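Local coordinates for protein MgGH51 (Meripilus giganteus, PDB 6ZPX) that probably hydrolyses terminal alpha-L-arabinofuranosyl residues from arabinose-containing polysaccharides, as a family GH51 alpha-L-arabinofuranosidase, at residues Ser91-Phe96 against Ser175-Ile180. Numbering follows the deposited sequence.
Sequences SGRVGF and SFFVTI
With chi1 at 46°, F96 carries CG between its backbone N and carbonyl carbon, which tilts the ring over the neighbouring strand and against V178, while a bend at chi3 (-123°) turns the guanidinium of R93 across T179 to F177. V178 lies alongside F96 and brings CB beneath one ring face, offset toward the rim, 3.6 Å from F96 CZ in a CH-pi contact; both its methyls touch the same end of the ring. On the other face of the sheet, R93 NH2 sits over the centre of the F177 ring, 3.4 Å from F177 CG. In this cation-pi contact the guanidinium stands steeply on the ring, the two planes 77° apart, and NH2 is also hydrogen-bonded to Q135. T179 CG2 covers a guanidinium face, 3.8 Å from R93 NE, and a water accepts a hydrogen bond from NE at 2.7 Å while also bonding T179 OG1. The strands are antiparallel neighbours in one five-stranded sheet of a beta-sandwich, consistent with a jelly-roll-like domain separate from the eight-stranded parallel barrel, the fold of the catalytic domain in this family. Two hydrogen-bonded pairs join them: V94 N and O with I180 O and N, and F96 N and O with V178 O and N, where F96 N reaches V178 O at 2.9 Å. Between them, G95 faces T179 with the CA atoms only 4.1 Å apart, and the absence of a side chain at G95 lets the strands come this close beside V178 O. Were F96 replaced by an alanine, V178 CB and its methyls would probably lose their aromatic cover and a gap would open toward F84 and F192, whose rings meet F96 edge-to-face between the two sheets. A further close approach, G95 CA to V178 O at 3.1 Å, is a CA-H...O contact.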
ATOM      1  N   SER A  91      27.727 -35.942   0.813  1.00 23.49           N
ATOM      2  CA  SER A  91      27.503 -36.333   2.232  1.00 22.98           C
ATOM      3  C   SER A  91      26.910 -35.148   2.999  1.00 24.04           C
ATOM      4  O   SER A  91      27.099 -34.009   2.553  1.00 27.65           O
ATOM      5  CB  SER A  91      28.806 -36.836   2.873  1.00 25.70           C
ATOM      6  OG  SER A  91      29.755 -35.776   2.874  1.00 28.29           O
ATOM      7  N   GLY A  92      26.332 -35.457   4.156  1.00 25.49           N
ATOM      8  CA  GLY A  92      25.852 -34.449   5.099  1.00 26.65           C
ATOM      9  C   GLY A  92      24.649 -33.682   4.578  1.00 27.42           C
ATOM     10  O   GLY A  92      23.745 -34.280   4.026  1.00 28.92           O
ATOM     11  N   ARG A  93      24.638 -32.384   4.821  1.00 21.19           N
ATOM     12  CA  ARG A  93      23.451 -31.568   4.563  1.00 22.09           C
ATOM     13  C   ARG A  93      23.696 -30.886   3.209  1.00 19.50           C
ATOM     14  O   ARG A  93      24.650 -30.046   3.031  1.00 20.58           O
ATOM     15  CB  ARG A  93      23.143 -30.779   5.844  1.00 32.09           C
ATOM     16  CG  ARG A  93      22.891 -29.296   5.701  1.00 29.41           C
ATOM     17  CD  ARG A  93      22.606 -28.689   7.065  1.00 21.67           C
ATOM     18  NE  ARG A  93      21.331 -27.995   7.156  1.00 24.06           N
ATOM     19  CZ  ARG A  93      21.136 -26.693   7.026  1.00 20.79           C
ATOM     20  NH1 ARG A  93      22.138 -25.832   6.777  1.00 19.00           N
ATOM     21  NH2 ARG A  93      19.902 -26.242   7.200  1.00 22.50           N
ATOM     22  N   VAL A  94      22.832 -31.174   2.275  1.00 19.63           N
ATOM     23  CA  VAL A  94      22.876 -30.545   0.925  0.50 18.73           C
ATOM     24  C   VAL A  94      21.490 -29.984   0.581  1.00 17.94           C
ATOM     25  O   VAL A  94      20.476 -30.666   0.816  1.00 20.64           O
ATOM     26  CB  VAL A  94      23.396 -31.532  -0.130  0.50 16.50           C
ATOM     27  CG1 VAL A  94      23.491 -30.868  -1.494  0.50 17.42           C
ATOM     28  CG2 VAL A  94      24.741 -32.121   0.282  0.50 15.15           C
ATOM     29  N   GLY A  95      21.453 -28.802  -0.004  1.00 17.02           N
ATOM     30  CA  GLY A  95      20.153 -28.165  -0.298  1.00 17.87           C
ATOM     31  C   GLY A  95      20.333 -26.750  -0.728  1.00 18.47           C
ATOM     32  O   GLY A  95      21.235 -26.448  -1.461  1.00 17.66           O
ATOM     33  N   PHE A  96      19.377 -25.907  -0.357  1.00 15.88           N
ATOM     34  CA  PHE A  96      19.428 -24.487  -0.772  1.00 15.92           C
ATOM     35  C   PHE A  96      18.614 -23.648   0.221  1.00 14.34           C
ATOM     36  O   PHE A  96      17.863 -24.148   1.021  1.00 15.28           O
ATOM     37  CB  PHE A  96      18.862 -24.380  -2.201  1.00 15.16           C
ATOM     38  CG  PHE A  96      17.571 -25.131  -2.426  1.00 13.82           C
ATOM     39  CD1 PHE A  96      16.361 -24.469  -2.247  1.00 15.48           C
ATOM     40  CD2 PHE A  96      17.513 -26.455  -2.798  1.00 14.93           C
ATOM     41  CE1 PHE A  96      15.158 -25.129  -2.439  1.00 14.16           C
ATOM     42  CE2 PHE A  96      16.313 -27.146  -2.945  1.00 15.50           C
ATOM     43  CZ  PHE A  96      15.124 -26.472  -2.777  1.00 15.11           C
ATOM     44  N   SER A 175      17.375 -17.267   7.026  1.00 15.69           N
ATOM     45  CA  SER A 175      16.983 -17.799   5.710  1.00 14.76           C
ATOM     46  C   SER A 175      16.103 -19.016   5.907  1.00 13.79           C
ATOM     47  O   SER A 175      16.262 -19.735   6.932  1.00 16.08           O
ATOM     48  CB  SER A 175      18.126 -18.210   4.800  1.00 12.61           C
ATOM     49  OG  SER A 175      18.951 -17.064   4.544  1.00 15.26           O
ATOM     50  N   PHE A 176      15.286 -19.246   4.917  1.00 12.80           N
ATOM     51  CA  PHE A 176      14.508 -20.506   4.806  1.00 11.62           C
ATOM     52  C   PHE A 176      15.447 -21.513   4.159  1.00 15.23           C
ATOM     53  O   PHE A 176      16.171 -21.120   3.233  1.00 16.39           O
ATOM     54  CB  PHE A 176      13.285 -20.214   3.935  1.00 12.64           C
ATOM     55  CG  PHE A 176      12.479 -21.436   3.540  1.00 13.77           C
ATOM     56  CD1 PHE A 176      11.752 -22.105   4.457  1.00 15.14           C
ATOM     57  CD2 PHE A 176      12.472 -21.850   2.217  1.00 15.11           C
ATOM     58  CE1 PHE A 176      11.013 -23.217   4.107  1.00 15.34           C
ATOM     59  CE2 PHE A 176      11.742 -22.975   1.869  1.00 14.89           C
ATOM     60  CZ  PHE A 176      11.022 -23.639   2.808  1.00 17.73           C
ATOM     61  N   PHE A 177      15.280 -22.815   4.456  1.00 15.92           N
ATOM     62  CA  PHE A 177      16.125 -23.833   3.835  1.00 13.47           C
ATOM     63  C   PHE A 177      15.318 -25.065   3.504  1.00 13.58           C
ATOM     64  O   PHE A 177      14.275 -25.320   4.084  1.00 16.85           O
ATOM     65  CB  PHE A 177      17.315 -24.243   4.707  1.00 15.24           C
ATOM     66  CG  PHE A 177      17.031 -24.980   5.996  1.00 15.59           C
ATOM     67  CD1 PHE A 177      16.696 -26.328   5.954  1.00 17.09           C
ATOM     68  CD2 PHE A 177      16.983 -24.338   7.225  1.00 16.69           C
ATOM     69  CE1 PHE A 177      16.482 -27.044   7.122  1.00 18.78           C
ATOM     70  CE2 PHE A 177      16.813 -25.052   8.397  1.00 18.27           C
ATOM     71  CZ  PHE A 177      16.464 -26.404   8.339  1.00 17.06           C
ATOM     72  N   VAL A 178      15.831 -25.739   2.475  1.00 13.70           N
ATOM     73  CA  VAL A 178      15.348 -27.086   2.081  1.00 13.37           C
ATOM     74  C   VAL A 178      16.602 -27.937   1.978  1.00 16.14           C
ATOM     75  O   VAL A 178      17.565 -27.476   1.314  1.00 17.65           O
ATOM     76  CB  VAL A 178      14.637 -27.006   0.725  1.00 14.77           C
ATOM     77  CG1 VAL A 178      14.106 -28.389   0.349  1.00 15.86           C
ATOM     78  CG2 VAL A 178      13.447 -26.062   0.841  1.00 16.57           C
ATOM     79  N   THR A 179      16.613 -29.118   2.561  1.00 17.20           N
ATOM     80  CA  THR A 179      17.807 -29.988   2.522  1.00 16.88           C
ATOM     81  C   THR A 179      17.366 -31.440   2.380  1.00 15.66           C
ATOM     82  O   THR A 179      16.281 -31.794   2.853  1.00 17.22           O
ATOM     83  CB  THR A 179      18.720 -29.812   3.750  1.00 17.91           C
ATOM     84  OG1 THR A 179      18.025 -30.108   4.941  1.00 23.45           O
ATOM     85  CG2 THR A 179      19.370 -28.438   3.875  1.00 18.95           C
ATOM     86  N   ILE A 180      18.278 -32.241   1.845  1.00 17.78           N
ATOM     87  CA  ILE A 180      18.202 -33.720   1.929  1.00 19.10           C
ATOM     88  C   ILE A 180      19.576 -34.204   2.399  1.00 20.24           C
ATOM     89  O   ILE A 180      20.533 -33.421   2.400  1.00 19.21           O
ATOM     90  CB  ILE A 180      17.778 -34.407   0.628  1.00 19.88           C
ATOM     91  CG1 ILE A 180      18.736 -34.136  -0.525  1.00 21.28           C
ATOM     92  CG2 ILE A 180      16.370 -34.005   0.257  1.00 19.55           C
ATOM     93  CD1 ILE A 180      18.382 -35.029  -1.726  1.00 24.66           C
TER
HETATM   94  O   HOH W   1      18.939 -29.270   7.571  1.00 28.80           O